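Local coordinates for protein thiazoline oxidase/subtilisin-like protease (Prochloron didemni, PDB 4H6X) that probably cuts precursor peptides and joins the ends of the core segment into a macrocycle, as a subtilisin-like transamidating protease of patellamide maturation, at residues A[223-231]-A[272-280]. Sequence-based numbering, arbitrary orientation.
Sequences TLAVGAAKV and GTSMAAPVM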
loop_
_atom_site.group_PDB
_atom_site.type_symbol
_atom_site.label_atom_id
_atom_site.label_comp_id
_atom_site.label_asym_id
_atom_site.label_seq_id
_atom_site.Cartn_x
_atom_site.Cartn_y
_atom_site.Cartn_z
ATOM N N THR A 223 -0.594 15.195 1.019
ATOM C CA THR A 223 -0.897 13.795 0.687
ATOM C C THR A 223 -0.165 13.360 -0.577
ATOM O O THR A 223 0.149 14.186 -1.449
ATOM C CB THR A 223 -2.409 13.514 0.543
ATOM O OG1 THR A 223 -2.808 13.647 -0.823
ATOM C CG2 THR A 223 -3.213 14.460 1.401
ATOM N N LEU A 224 0.133 12.070 -0.652
ATOM C CA LEU A 224 0.828 11.505 -1.804
ATOM C C LEU A 224 -0.151 10.708 -2.640
ATOM O O LEU A 224 -0.621 9.637 -2.226
ATOM C CB LEU A 224 2.012 10.636 -1.344
ATOM C CG LEU A 224 2.993 10.116 -2.407
ATOM C CD1 LEU A 224 3.715 11.278 -3.076
ATOM C CD2 LEU A 224 4.006 9.170 -1.780
ATOM N N ALA A 225 -0.479 11.250 -3.809
ATOM C CA ALA A 225 -1.285 10.550 -4.793
ATOM C C ALA A 225 -0.385 9.649 -5.661
ATOM O O ALA A 225 0.717 10.045 -6.047
ATOM C CB ALA A 225 -2.052 11.539 -5.650
ATOM N N VAL A 226 -0.838 8.431 -5.942
ATOM C CA VAL A 226 -0.000 7.490 -6.689
ATOM C C VAL A 226 -0.711 6.971 -7.931
ATOM O O VAL A 226 -1.832 6.473 -7.854
ATOM C CB VAL A 226 0.496 6.318 -5.821
ATOM C CG1 VAL A 226 1.446 5.436 -6.628
ATOM C CG2 VAL A 226 1.187 6.836 -4.561
ATOM N N GLY A 227 -0.054 7.120 -9.077
ATOM C CA GLY A 227 -0.540 6.564 -10.338
ATOM C C GLY A 227 0.211 5.273 -10.631
ATOM O O GLY A 227 1.238 4.989 -10.006
ATOM N N ALA A 228 -0.304 4.505 -11.589
ATOM C CA ALA A 228 0.276 3.211 -11.962
ATOM C C ALA A 228 1.063 3.268 -13.273
ATOM O O ALA A 228 0.557 3.736 -14.301
ATOM C CB ALA A 228 -0.815 2.153 -12.049
ATOM N N ALA A 229 2.303 2.793 -13.211
ATOM C CA ALA A 229 3.153 2.612 -14.386
ATOM C C ALA A 229 3.057 1.180 -14.899
ATOM O O ALA A 229 2.897 0.231 -14.121
ATOM C CB ALA A 229 4.605 2.945 -14.051
ATOM N N LYS A 230 3.163 1.033 -16.216
ATOM C CA LYS A 230 3.286 -0.280 -16.848
ATOM C C LYS A 230 4.636 -0.884 -16.478
ATOM O O LYS A 230 5.501 -0.184 -15.952
ATOM C CB LYS A 230 3.156 -0.152 -18.370
ATOM C CG LYS A 230 1.817 0.395 -18.848
ATOM C CD LYS A 230 1.511 -0.025 -20.282
ATOM C CE LYS A 230 2.012 0.982 -21.305
ATOM N NZ LYS A 230 1.875 0.466 -22.697
ATOM N N VAL A 231 4.814 -2.176 -16.745
ATOM C CA VAL A 231 6.112 -2.850 -16.572
ATOM C C VAL A 231 7.316 -2.046 -17.127
ATOM O O VAL A 231 8.424 -2.120 -16.578
ATOM C CB VAL A 231 6.092 -4.276 -17.183
ATOM C CG1 VAL A 231 7.442 -4.962 -17.021
ATOM C CG2 VAL A 231 4.992 -5.118 -16.548
ATOM N N GLY A 272 -3.389 -2.099 -11.249
ATOM C CA GLY A 272 -4.262 -0.963 -10.889
ATOM C C GLY A 272 -3.475 0.102 -10.139
ATOM O O GLY A 272 -2.377 -0.175 -9.657
ATOM N N THR A 273 -4.022 1.318 -10.034
ATOM C CA THR A 273 -3.356 2.379 -9.269
ATOM C C THR A 273 -3.264 2.028 -7.797
ATOM O O THR A 273 -2.328 2.446 -7.128
ATOM C CB THR A 273 -4.034 3.763 -9.381
ATOM O OG1 THR A 273 -5.414 3.676 -8.985
ATOM C CG2 THR A 273 -3.899 4.326 -10.785
ATOM N N SER A 274 -4.238 1.258 -7.298
ATOM C CA SER A 274 -4.211 0.819 -5.909
ATOM C C SER A 274 -3.237 -0.337 -5.678
ATOM O O SER A 274 -3.035 -0.755 -4.541
ATOM C CB SER A 274 -5.623 0.492 -5.404
ATOM O OG SER A 274 -6.060 -0.757 -5.875
ATOM N N MET A 275 -2.628 -0.833 -6.759
ATOM C CA MET A 275 -1.494 -1.766 -6.682
ATOM C C MET A 275 -0.178 -0.977 -6.612
ATOM O O MET A 275 0.789 -1.408 -5.989
ATOM C CB MET A 275 -1.478 -2.698 -7.900
ATOM C CG MET A 275 -2.672 -3.637 -8.013
ATOM S SD MET A 275 -2.728 -4.688 -6.561
ATOM C CE MET A 275 -4.134 -3.983 -5.697
ATOM N N ALA A 276 -0.157 0.188 -7.246
ATOM C CA ALA A 276 1.015 1.065 -7.225
ATOM C C ALA A 276 1.158 1.831 -5.903
ATOM O O ALA A 276 2.266 2.026 -5.434
ATOM C CB ALA A 276 0.975 2.033 -8.404
ATOM N N ALA A 277 0.045 2.267 -5.311
ATOM C CA ALA A 277 0.082 3.003 -4.010
ATOM C C ALA A 277 0.837 2.292 -2.881
ATOM O O ALA A 277 1.649 2.925 -2.221
ATOM C CB ALA A 277 -1.331 3.400 -3.556
ATOM N N PRO A 278 0.585 0.978 -2.650
ATOM C CA PRO A 278 1.333 0.330 -1.566
ATOM C C PRO A 278 2.834 0.287 -1.800
ATOM O O PRO A 278 3.595 0.278 -0.829
ATOM C CB PRO A 278 0.777 -1.106 -1.511
ATOM C CG PRO A 278 -0.145 -1.258 -2.660
ATOM C CD PRO A 278 -0.459 0.103 -3.214
ATOM N N VAL A 279 3.261 0.239 -3.061
ATOM C CA VAL A 279 4.696 0.291 -3.368
ATOM C C VAL A 279 5.267 1.613 -2.784
ATOM O O VAL A 279 6.301 1.612 -2.123
ATOM C CB VAL A 279 4.970 0.146 -4.892
ATOM C CG1 VAL A 279 6.453 0.288 -5.196
ATOM C CG2 VAL A 279 4.481 -1.207 -5.422
ATOM N N MET A 280 4.558 2.724 -2.994
ATOM C CA MET A 280 5.005 4.048 -2.522
ATOM C C MET A 280 4.896 4.191 -1.013
ATOM O O MET A 280 5.723 4.852 -0.388
ATOM C CB MET A 280 4.229 5.172 -3.227
ATOM C CG MET A 280 4.574 5.325 -4.703
ATOM S SD MET A 280 6.351 5.578 -4.989
ATOM C CE MET A 280 6.837 3.909 -5.378
#
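V226 and A228 of strand 224-229 lie against A276, A277 and M280 at the start of helix 273-293, the Gly-Thr-Ser-Met-Ala-Ala-Pro helix of the subtilisin fold crossing a strand of the central parallel sheet. S274, in the first turn, hydrogen-bonds H109 in an arrangement consistent with the Ser-His-Asp triad of subtilases. Packing is tightest where G227 and A228 meet A276; with small residues here, the axes of strand 224-229 and helix segment 273-280 come within 6.3 Å. The methyl CB of A276 sits 3.4 Å from the carbonyl O of G227 and 4.1 Å from CB of A228. Alanine at both places keeps only methyls between the two backbones. No hydrogen bond joins strand and helix, so the fit is one of shape. The two methyls and CB of V226 reach across about one helical turn, from A276 past A277 to M280: its CG1, anti to the backbone N (chi1 -176°), lies 3.9 Å from CB of A276, and both its methyls meet CG of M280. M280, unbranched and bent at chi2 and chi3, crosses the V226 side chain at a slant and also touches I250 on the neighbouring strand. An alanine in place of V226 would probably open a gap beside A276 and leave the M280 side chain less firmly held. Toward the start of the strand the fit loosens: L224 reaches only CB of M280, through CD2 at 4.3 Å; at the other end K230 and V231 are exposed, beside E255, and make no contact with the helix. At the helix start, T273 suits a mixed setting: its OG1 accepts from N of G207, while its methyl CG2 rests 3.7 Å from the backbone N of A228.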